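Local coordinates for adhesin (Streptococcus sanguinis SK1 = NCTC 7863, PDB 6VT2), which probably mediates bacterial adhesion by binding sialoglycans of its target through two tandem Siglec-like modules, at residues Y297-R302 and F316-A321; E221-L226 and V278-G283; P6-P11 and V26-D31. All blocks are in the same frame, centred on the assembly; numbering follows the deposited sequence.

Contact 1 of 3, residues Y297-R302 and F316-A321; sequences YTFKVR and FRIVFA. With SIA (N-acetyl-alpha-neuraminic acid), chain C.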
loop_
_atom_site.group_PDB
_atom_site.type_symbol
_atom_site.label_atom_id
_atom_site.label_comp_id
_atom_site.label_asym_id
_atom_site.label_seq_id
_atom_site.Cartn_x
_atom_site.Cartn_y
_atom_site.Cartn_z
ATOM N N TYR A 297 8.627 -32.348 13.458
ATOM C CA TYR A 297 9.869 -31.671 13.180
ATOM C C TYR A 297 9.790 -30.310 13.836
ATOM O O TYR A 297 8.805 -29.574 13.668
ATOM C CB TYR A 297 10.115 -31.483 11.694
ATOM C CG TYR A 297 10.330 -32.720 10.916
ATOM C CD1 TYR A 297 11.384 -33.566 11.204
ATOM C CD2 TYR A 297 9.474 -33.087 9.912
ATOM C CE1 TYR A 297 11.627 -34.696 10.498
ATOM C CE2 TYR A 297 9.712 -34.244 9.183
ATOM C CZ TYR A 297 10.770 -35.039 9.475
ATOM O OH TYR A 297 11.018 -36.200 8.822
ATOM N N THR A 298 10.816 -29.986 14.599
ATOM C CA THR A 298 10.928 -28.711 15.310
ATOM C C THR A 298 11.967 -27.859 14.615
ATOM O O THR A 298 13.144 -28.232 14.562
ATOM C CB THR A 298 11.311 -28.952 16.756
ATOM O OG1 THR A 298 10.367 -29.884 17.340
ATOM C CG2 THR A 298 11.244 -27.584 17.533
ATOM N N PHE A 299 11.502 -26.814 13.961
ATOM C CA PHE A 299 12.315 -25.931 13.158
ATOM C C PHE A 299 12.711 -24.714 13.965
ATOM O O PHE A 299 12.026 -24.319 14.908
ATOM C CB PHE A 299 11.542 -25.458 11.920
ATOM C CG PHE A 299 11.131 -26.557 11.009
ATOM C CD1 PHE A 299 9.923 -27.206 11.195
ATOM C CD2 PHE A 299 11.921 -26.942 9.971
ATOM C CE1 PHE A 299 9.540 -28.231 10.396
ATOM C CE2 PHE A 299 11.505 -27.933 9.109
ATOM C CZ PHE A 299 10.318 -28.599 9.339
ATOM N N LYS A 300 13.767 -24.065 13.496
ATOM C CA LYS A 300 14.190 -22.783 14.026
ATOM C C LYS A 300 14.352 -21.878 12.822
ATOM O O LYS A 300 15.049 -22.218 11.855
ATOM C CB LYS A 300 15.509 -22.940 14.815
ATOM C CG LYS A 300 15.347 -23.852 16.057
ATOM C CD LYS A 300 16.382 -23.575 17.120
ATOM C CE LYS A 300 17.793 -23.972 16.687
ATOM N NZ LYS A 300 18.845 -23.316 17.538
ATOM N N VAL A 301 13.758 -20.712 12.895
ATOM C CA VAL A 301 13.801 -19.750 11.806
ATOM C C VAL A 301 14.289 -18.421 12.371
ATOM O O VAL A 301 13.952 -18.041 13.494
ATOM C CB VAL A 301 12.433 -19.635 11.100
ATOM C CG1 VAL A 301 11.368 -19.089 12.027
ATOM C CG2 VAL A 301 12.602 -18.857 9.868
ATOM N N ARG A 302 15.060 -17.733 11.587
ATOM C CA ARG A 302 15.496 -16.369 11.847
ATOM C C ARG A 302 15.178 -15.492 10.634
ATOM O O ARG A 302 15.078 -15.975 9.498
ATOM C CB ARG A 302 16.996 -16.310 12.058
ATOM C CG ARG A 302 17.524 -17.083 13.197
ATOM C CD ARG A 302 19.070 -17.087 13.178
ATOM N NE ARG A 302 19.612 -17.860 14.295
ATOM C CZ ARG A 302 19.930 -17.320 15.474
ATOM N NH1 ARG A 302 19.771 -16.003 15.675
ATOM N NH2 ARG A 302 20.415 -18.071 16.416
ATOM N N PHE A 316 8.999 -23.190 15.244
ATOM C CA PHE A 316 7.690 -23.643 14.779
ATOM C C PHE A 316 7.850 -25.129 14.507
ATOM O O PHE A 316 8.968 -25.649 14.468
ATOM C CB PHE A 316 7.169 -22.890 13.571
ATOM C CG PHE A 316 7.890 -23.166 12.347
ATOM C CD1 PHE A 316 9.044 -22.535 12.064
ATOM C CD2 PHE A 316 7.429 -24.075 11.436
ATOM C CE1 PHE A 316 9.770 -22.806 10.924
ATOM C CE2 PHE A 316 8.141 -24.348 10.289
ATOM C CZ PHE A 316 9.294 -23.693 10.002
ATOM N N ARG A 317 6.719 -25.839 14.455
ATOM C CA ARG A 317 6.782 -27.261 14.221
ATOM C C ARG A 317 5.830 -27.685 13.132
ATOM O O ARG A 317 4.815 -27.065 12.893
ATOM C CB ARG A 317 6.414 -28.082 15.484
ATOM C CG ARG A 317 7.183 -27.602 16.738
ATOM C CD ARG A 317 7.091 -28.572 17.882
ATOM N NE ARG A 317 5.729 -28.756 18.300
ATOM C CZ ARG A 317 5.392 -29.596 19.280
ATOM N NH1 ARG A 317 6.329 -30.291 19.914
ATOM N NH2 ARG A 317 4.134 -29.736 19.599
ATOM N N ILE A 318 6.211 -28.743 12.480
ATOM C CA ILE A 318 5.291 -29.570 11.718
ATOM C C ILE A 318 4.998 -30.767 12.582
ATOM O O ILE A 318 5.924 -31.449 13.004
ATOM C CB ILE A 318 5.876 -29.953 10.351
ATOM C CG1 ILE A 318 5.776 -28.734 9.475
ATOM C CG2 ILE A 318 5.106 -31.162 9.742
ATOM C CD1 ILE A 318 6.525 -28.889 8.157
ATOM N N VAL A 319 3.712 -31.085 12.764
ATOM C CA VAL A 319 3.268 -32.217 13.564
ATOM C C VAL A 319 2.456 -33.126 12.663
ATOM O O VAL A 319 1.555 -32.672 11.967
ATOM C CB VAL A 319 2.475 -31.785 14.802
ATOM C CG1 VAL A 319 1.973 -32.997 15.538
ATOM C CG2 VAL A 319 3.428 -30.936 15.680
ATOM N N PHE A 320 2.782 -34.398 12.685
ATOM C CA PHE A 320 2.160 -35.371 11.796
ATOM C C PHE A 320 0.849 -35.833 12.406
ATOM O O PHE A 320 0.732 -36.023 13.620
ATOM C CB PHE A 320 3.050 -36.595 11.562
ATOM C CG PHE A 320 4.493 -36.315 11.282
ATOM C CD1 PHE A 320 4.954 -35.102 10.776
ATOM C CD2 PHE A 320 5.393 -37.302 11.491
ATOM C CE1 PHE A 320 6.320 -34.890 10.573
ATOM C CE2 PHE A 320 6.737 -37.109 11.273
ATOM C CZ PHE A 320 7.188 -35.892 10.828
ATOM N N ALA A 321 -0.118 -36.040 11.569
ATOM C CA ALA A 321 -1.386 -36.616 11.992
ATOM C C ALA A 321 -1.791 -37.746 11.074
ATOM O O ALA A 321 -1.546 -37.732 9.881
ATOM C CB ALA A 321 -2.456 -35.563 12.014
HETATM C C1 SIA C . 12.426 -32.536 16.538
HETATM C C2 SIA C . 13.405 -33.746 16.866
HETATM C C3 SIA C . 12.705 -34.988 17.438
HETATM C C4 SIA C . 11.733 -35.613 16.440
HETATM C C5 SIA C . 12.443 -35.943 15.121
HETATM C C6 SIA C . 13.245 -34.719 14.612
HETATM C C7 SIA C . 14.207 -35.046 13.453
HETATM C C8 SIA C . 15.170 -33.855 13.232
HETATM C C9 SIA C . 15.967 -34.004 11.942
HETATM C C10 SIA C . 11.419 -37.546 13.525
HETATM C C11 SIA C . 10.301 -37.782 12.505
HETATM N N5 SIA C . 11.449 -36.328 14.118
HETATM O O1A SIA C . 12.731 -31.900 15.489
HETATM O O1B SIA C . 11.495 -32.315 17.340
HETATM O O4 SIA C . 11.158 -36.838 16.929
HETATM O O6 SIA C . 14.080 -34.176 15.633
HETATM O O7 SIA C . 14.898 -36.259 13.718
HETATM O O8 SIA C . 14.458 -32.616 13.260
HETATM O O9 SIA C . 17.035 -33.053 11.925
HETATM O O10 SIA C . 12.237 -38.418 13.788
HETATM O O HOH W 1 9.395 -30.139 19.828
#

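Contact 2 of 3, residues E221-L226 and V278-G283; sequences EGTAEL and VTTIRG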
loop_
_atom_site.group_PDB
_atom_site.type_symbol
_atom_site.label_atom_id
_atom_site.label_comp_id
_atom_site.label_asym_id
_atom_site.label_seq_id
_atom_site.Cartn_x
_atom_site.Cartn_y
_atom_site.Cartn_z
ATOM N N GLU A 221 -0.879 -33.956 0.833
ATOM C CA GLU A 221 -0.057 -32.760 0.738
ATOM C C GLU A 221 -0.681 -31.643 1.547
ATOM O O GLU A 221 -1.898 -31.414 1.526
ATOM C CB GLU A 221 0.088 -32.356 -0.677
ATOM C CG GLU A 221 1.046 -31.197 -0.868
ATOM C CD GLU A 221 1.246 -30.972 -2.363
ATOM O OE1 GLU A 221 0.252 -30.789 -3.130
ATOM O OE2 GLU A 221 2.427 -31.067 -2.752
ATOM N N GLY A 222 0.194 -30.924 2.228
ATOM C CA GLY A 222 -0.209 -29.803 3.037
ATOM C C GLY A 222 0.648 -28.590 2.754
ATOM O O GLY A 222 1.676 -28.648 2.091
ATOM N N THR A 223 0.166 -27.478 3.262
ATOM C CA THR A 223 0.939 -26.269 3.247
ATOM C C THR A 223 0.958 -25.657 4.626
ATOM O O THR A 223 0.077 -25.882 5.452
ATOM C CB THR A 223 0.389 -25.280 2.274
ATOM O OG1 THR A 223 -0.940 -24.908 2.626
ATOM C CG2 THR A 223 0.408 -25.806 0.879
ATOM N N ALA A 224 2.038 -24.963 4.908
ATOM C CA ALA A 224 2.172 -24.129 6.104
ATOM C C ALA A 224 2.477 -22.723 5.597
ATOM O O ALA A 224 3.408 -22.560 4.828
ATOM C CB ALA A 224 3.270 -24.639 7.036
ATOM N N GLU A 225 1.773 -21.707 6.085
ATOM C CA GLU A 225 2.097 -20.316 5.732
ATOM C C GLU A 225 2.693 -19.689 6.986
ATOM O O GLU A 225 2.059 -19.720 7.983
ATOM C CB GLU A 225 0.893 -19.508 5.303
ATOM C CG GLU A 225 0.420 -19.946 3.947
ATOM C CD GLU A 225 -0.702 -19.089 3.454
ATOM O OE1 GLU A 225 -0.740 -18.790 2.270
ATOM O OE2 GLU A 225 -1.517 -18.729 4.271
ATOM N N LEU A 226 3.871 -19.125 6.865
ATOM C CA LEU A 226 4.599 -18.549 7.993
ATOM C C LEU A 226 4.660 -17.048 7.732
ATOM O O LEU A 226 4.975 -16.707 6.649
ATOM C CB LEU A 226 6.006 -19.108 8.026
ATOM C CG LEU A 226 6.134 -20.433 8.742
ATOM C CD1 LEU A 226 5.414 -21.525 7.974
ATOM C CD2 LEU A 226 7.586 -20.773 8.902
ATOM N N VAL A 278 5.469 -13.664 3.669
ATOM C CA VAL A 278 4.866 -14.986 3.838
ATOM C C VAL A 278 5.814 -15.983 3.215
ATOM O O VAL A 278 6.147 -15.871 2.032
ATOM C CB VAL A 278 3.490 -15.088 3.173
ATOM C CG1 VAL A 278 2.890 -16.507 3.322
ATOM C CG2 VAL A 278 2.501 -14.087 3.771
ATOM N N THR A 279 6.215 -16.977 3.999
ATOM C CA THR A 279 6.962 -18.142 3.533
ATOM C C THR A 279 5.945 -19.293 3.519
ATOM O O THR A 279 5.252 -19.515 4.520
ATOM C CB THR A 279 8.127 -18.511 4.439
ATOM O OG1 THR A 279 9.105 -17.437 4.496
ATOM C CG2 THR A 279 8.794 -19.771 3.927
ATOM N N THR A 280 5.814 -19.974 2.394
ATOM C CA THR A 280 4.931 -21.136 2.286
ATOM C C THR A 280 5.783 -22.376 2.214
ATOM O O THR A 280 6.740 -22.438 1.442
ATOM C CB THR A 280 4.060 -21.038 1.070
ATOM O OG1 THR A 280 3.207 -19.889 1.215
ATOM C CG2 THR A 280 3.137 -22.232 0.952
ATOM N N ILE A 281 5.491 -23.298 3.095
ATOM C CA ILE A 281 6.102 -24.605 3.152
ATOM C C ILE A 281 5.073 -25.571 2.615
ATOM O O ILE A 281 3.976 -25.646 3.150
ATOM C CB ILE A 281 6.501 -24.965 4.582
ATOM C CG1 ILE A 281 7.464 -23.926 5.189
ATOM C CG2 ILE A 281 7.123 -26.322 4.591
ATOM C CD1 ILE A 281 7.838 -24.176 6.609
ATOM N N ARG A 282 5.437 -26.331 1.603
ATOM C CA ARG A 282 4.524 -27.270 0.951
ATOM C C ARG A 282 5.166 -28.640 0.887
ATOM O O ARG A 282 6.305 -28.788 0.446
ATOM C CB ARG A 282 4.233 -26.736 -0.412
ATOM C CG ARG A 282 3.351 -27.681 -1.273
ATOM C CD ARG A 282 3.125 -27.110 -2.653
ATOM N NE ARG A 282 2.334 -28.095 -3.378
ATOM C CZ ARG A 282 1.855 -27.917 -4.600
ATOM N NH1 ARG A 282 1.122 -28.908 -5.144
ATOM N NH2 ARG A 282 2.113 -26.768 -5.275
ATOM N N GLY A 283 4.395 -29.650 1.226
ATOM C CA GLY A 283 4.877 -30.985 1.014
ATOM C C GLY A 283 3.960 -32.011 1.628
ATOM O O GLY A 283 2.945 -31.674 2.223
HETATM O O HOH W 2 0.745 -19.620 0.290
#

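Contact 3 of 3, residues P6-P11 and V26-D31; sequences PTITLP and VETTDD. With CA (calcium ion), chain H.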
loop_
_atom_site.group_PDB
_atom_site.type_symbol
_atom_site.label_atom_id
_atom_site.label_comp_id
_atom_site.label_asym_id
_atom_site.label_seq_id
_atom_site.Cartn_x
_atom_site.Cartn_y
_atom_site.Cartn_z
ATOM N N PRO A 6 -14.902 55.284 -16.214
ATOM C CA PRO A 6 -15.229 53.949 -15.825
ATOM C C PRO A 6 -14.807 53.581 -14.402
ATOM O O PRO A 6 -14.000 54.246 -13.872
ATOM C CB PRO A 6 -14.449 53.037 -16.781
ATOM C CG PRO A 6 -14.155 53.908 -17.959
ATOM C CD PRO A 6 -14.010 55.292 -17.381
ATOM N N THR A 7 -15.446 52.557 -13.871
ATOM C CA THR A 7 -15.187 52.018 -12.537
ATOM C C THR A 7 -14.287 50.801 -12.702
ATOM O O THR A 7 -14.688 49.904 -13.388
ATOM C CB THR A 7 -16.495 51.664 -11.834
ATOM O OG1 THR A 7 -17.262 52.855 -11.720
ATOM C CG2 THR A 7 -16.280 51.064 -10.463
ATOM N N ILE A 8 -13.156 50.801 -12.009
ATOM C CA ILE A 8 -12.156 49.748 -12.127
ATOM C C ILE A 8 -12.052 49.031 -10.791
ATOM O O ILE A 8 -11.909 49.679 -9.749
ATOM C CB ILE A 8 -10.777 50.319 -12.507
ATOM C CG1 ILE A 8 -10.822 51.146 -13.771
ATOM C CG2 ILE A 8 -9.746 49.191 -12.675
ATOM C CD1 ILE A 8 -9.607 51.914 -14.009
ATOM N N THR A 9 -12.124 47.698 -10.895
ATOM C CA THR A 9 -12.055 46.811 -9.738
ATOM C C THR A 9 -10.843 45.853 -9.922
ATOM O O THR A 9 -10.706 45.350 -10.996
ATOM C CB THR A 9 -13.326 46.008 -9.474
ATOM O OG1 THR A 9 -14.324 46.984 -9.198
ATOM C CG2 THR A 9 -13.182 45.100 -8.287
ATOM N N LEU A 10 -9.912 45.860 -8.973
ATOM C CA LEU A 10 -8.704 45.013 -9.174
ATOM C C LEU A 10 -8.082 44.700 -7.818
ATOM O O LEU A 10 -8.375 45.403 -6.899
ATOM C CB LEU A 10 -7.726 45.729 -10.101
ATOM C CG LEU A 10 -6.865 46.807 -9.461
ATOM C CD1 LEU A 10 -5.771 47.206 -10.433
ATOM C CD2 LEU A 10 -7.694 48.002 -9.062
ATOM N N PRO A 11 -7.284 43.626 -7.705
ATOM C CA PRO A 11 -6.690 43.292 -6.432
ATOM C C PRO A 11 -5.639 44.334 -6.054
ATOM O O PRO A 11 -5.002 44.773 -6.890
ATOM C CB PRO A 11 -5.964 41.967 -6.635
ATOM C CG PRO A 11 -5.925 41.771 -8.108
ATOM C CD PRO A 11 -7.062 42.579 -8.692
ATOM N N VAL A 26 -8.620 42.388 -14.016
ATOM C CA VAL A 26 -9.089 43.731 -13.641
ATOM C C VAL A 26 -10.483 43.790 -14.262
ATOM O O VAL A 26 -10.648 43.269 -15.244
ATOM C CB VAL A 26 -8.161 44.814 -14.199
ATOM C CG1 VAL A 26 -8.805 46.182 -14.050
ATOM C CG2 VAL A 26 -6.762 44.760 -13.589
ATOM N N GLU A 27 -11.465 44.302 -13.569
ATOM C CA GLU A 27 -12.847 44.386 -14.096
ATOM C C GLU A 27 -13.202 45.857 -14.203
ATOM O O GLU A 27 -12.897 46.558 -13.291
ATOM C CB GLU A 27 -13.822 43.614 -13.225
ATOM C CG GLU A 27 -13.744 42.110 -13.422
ATOM C CD GLU A 27 -14.980 41.384 -12.924
ATOM O OE1 GLU A 27 -15.650 41.911 -12.047
ATOM O OE2 GLU A 27 -15.281 40.314 -13.435
ATOM N N THR A 28 -13.773 46.250 -15.343
ATOM C CA THR A 28 -14.076 47.664 -15.594
ATOM C C THR A 28 -15.536 47.798 -16.011
ATOM O O THR A 28 -15.916 47.061 -16.760
ATOM C CB THR A 28 -13.123 48.300 -16.610
ATOM O OG1 THR A 28 -11.794 48.134 -16.122
ATOM C CG2 THR A 28 -13.367 49.776 -16.821
ATOM N N THR A 29 -16.265 48.689 -15.371
ATOM C CA THR A 29 -17.677 48.930 -15.951
ATOM C C THR A 29 -17.853 50.420 -16.206
ATOM O O THR A 29 -17.138 51.178 -15.758
ATOM C CB THR A 29 -18.720 48.469 -14.935
ATOM O OG1 THR A 29 -18.507 49.258 -13.774
ATOM C CG2 THR A 29 -18.587 47.030 -14.508
ATOM N N ASP A 30 -18.900 50.756 -16.927
ATOM C CA ASP A 30 -19.227 52.169 -17.162
ATOM C C ASP A 30 -20.720 52.209 -17.395
ATOM O O ASP A 30 -21.156 51.384 -18.097
ATOM C CB ASP A 30 -18.435 52.751 -18.323
ATOM C CG ASP A 30 -18.579 54.253 -18.437
ATOM O OD1 ASP A 30 -17.919 54.907 -17.743
ATOM O OD2 ASP A 30 -19.290 54.685 -19.305
ATOM N N ASP A 31 -21.391 53.282 -17.018
ATOM C CA ASP A 31 -22.850 53.395 -17.240
ATOM C C ASP A 31 -23.186 53.522 -18.737
ATOM O O ASP A 31 -24.200 53.104 -19.103
ATOM C CB ASP A 31 -23.445 54.582 -16.503
ATOM C CG ASP A 31 -23.925 54.306 -15.084
ATOM O OD1 ASP A 31 -23.697 53.195 -14.597
ATOM O OD2 ASP A 31 -24.535 55.213 -14.510
HETATM CA CA CA H . -18.728 56.988 -18.523
HETATM O O HOH W 3 -15.582 47.322 -11.996
HETATM O O HOH W 4 -20.551 56.655 -17.112
#

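Contact 1 of 3, residues Y297-R302 and F316-A321
Tyr297 and Phe299 pair with Ile318 and Phe316 through four backbone hydrogen bonds, joining 297-302 and 316-321 as antiparallel strands whose axes approach to 4.8 Å at an angle of 156°. Thr298 and Arg317 form the non-hydrogen-bonded pair between them. On the face that carries Phe299 and Phe316, the two rings are nearly parallel (8°) but displaced, with little overlap. What lies over the Phe316 ring is Phe299 CB, in a CH-pi contact 3.6 Å from the centroid, shifted toward the rim. Phe316 CG stands between its backbone N and carbonyl carbon (chi1 70°), and the ring beyond it lies beneath Phe299 CB. Val301 CB comes to the edge of the same ring, the two side chains being at about a right angle, while Ile318 CD1 packs obliquely on Phe299 CE1 at 3.8 Å. Farther along, Phe320 turns its edge toward the face of Tyr297 in an offset edge-to-face pair, with Phe320 CZ 3.4 Å from Tyr297 CE2. The acetamido methyl C11 of the sialic acid lies at the edge of the Phe320 ring, and the sugar's C7 at the edge of Tyr297. Thr298 holds the sialic acid carboxylate with two bonds: its backbone N, on the side turned away from 316-321, to O1A at 2.9 Å, and OG1, on the face shared with Arg317, to O1B at 2.7 Å. A water donates to Thr298 OG1 and accepts from Arg317 NH1, whose guanidinium also forms a salt bridge with Asp213. The Ser248 and Thr249 hydroxyls and the Gly294 and Lys296 backbone oxygens also hydrogen-bond to the sugar. In this Siglec-like module the hairpin lies between strands 213-217 and 235-239, and helix 244-255 packs on Tyr297 and Phe299 through Thr249, Thr252 and Leu253.

Contact 2 of 3, residues E221-L226 and V278-G283
Glu221 and Arg282 form a salt bridge at the end of an antiparallel pairing in which 221-226 runs beside 278-283. Arg282 meets the carboxylate side-on with two nitrogens: NH1 reaches Glu221 OE1 at 2.9 Å and NE reaches Glu221 OE2 at 3.0 Å. The match is not coplanar, because the carboxylate and guanidinium planes stand 68° apart and both oxygens are approached from above the carboxylate plane. Arg282 CG is anti to the backbone N (chi1 176°) and its chain stays extended as far as NE, which carries the guanidinium to the acid.

Backbone bonding is regular. Gly222, Ala224 and Leu226 each give and receive one hydrogen bond, with Gly283, Ile281 and Thr279 respectively, six bonds in all. Several CA atoms also lie against carbonyl oxygens, as where Thr223 CA sits 3.1 Å from Ile281 O.

Apolar contacts gather on the face of Ala224, Leu226 and Ile281. The methyl Leu226 CD1 touches the Ile281 CD1 methyl at 3.8 Å, and Ala224 CB faces Ile281 CB at 4.1 Å. Tyr214 and Phe216 of strand 213-217 cover Ala224 from across the sandwich, and Phe260 of strand 259-261 flanks Ile281. The buried Thr279 hydroxyl on this face is hydrogen-bonded to Thr262 OG1.

The opposite face is polar. Glu225 and Thr280 run abreast, and one water links Glu225 OE1 and Thr280 OG1, at 2.6 Å from each. Thr223 CG2 rests on the aliphatic start of Arg282.

The chemistry thus divides between the two faces of an amphipathic sheet: methyl-rich packing turned into the immunoglobulin-like sandwich, and an outer surface where a salt bridge and a bridging water tie the strands together. Being exposed, the ion pair is likely to be partly screened by solvent.

Contact 3 of 3, residues P6-P11 and V26-D31
With CG1 at chi1 -55°, Ile8 has its CG2 anti to the backbone N, from where it meets Val26 CG1, also anti to its own N (chi1 168°). The two carbons are 3.4 Å apart, a close carbon-carbon approach. Pro6 CB and Thr28 CG2 are pressed together at the same distance. Val26 CG2 packs on Leu10 CB at 3.7 Å, and the Leu10 and Val26 side chains run alongside each other.

Four backbone hydrogen bonds join the strands, two between Thr7 and Thr29 and two between Thr9 and Glu27, in antiparallel register. A water on the face of Thr7 and Thr9 donates to Thr7 O at 3.1 Å and is hydrogen-bonded to Thr9 OG1, with a weak further bond to Glu27 O. Glu27 itself turns its carboxylate to Arg77 in a salt bridge.

Beyond the pairing, Asp30 holds a calcium ion with both carboxylate oxygens, OD1 at 2.4 Å and OD2 at 2.5 Å. Asp30 OD1 packs against the Pro6 ring, 3.4 Å from Pro6 N, without a hydrogen bond. Asp2, Thr4 through its backbone O, Asp104 and a water also bind the ion. The site thus links residues near the N terminus to the end of strand 21-29; in the second shell, Ser32 OG bonds to Asp30 OD2.

Strand 7-9 is an edge strand of its sheet, and strand 21-29 separates it from strand 76-83. Pro6, Ile8 and Thr28 pack on Ala102 of strand 95-104, with Val35 of strand 35-41 against Pro6 and Thr28, joining this sheet to the facing one.

In the fold
From the N terminus, contact 3 comes first, closing a short connection that includes strand 13-17 and fixing the edge of one sheet in the first Siglec-like module. Contact 2 follows in the second module, closing a long excursion of 51 residues that contains helix 244-255. Contact 1 then closes the hairpin formed by strands 296-305 and 314-321. The three are in series, neither nested nor crossed. Contacts 1 and 2 belong to facing sheets of one sandwich and meet in its core, where Phe316 CZ lies 3.6 Å from Leu226 CD2. Contact 3 is remote, its centre about 83 Å from that of contact 1.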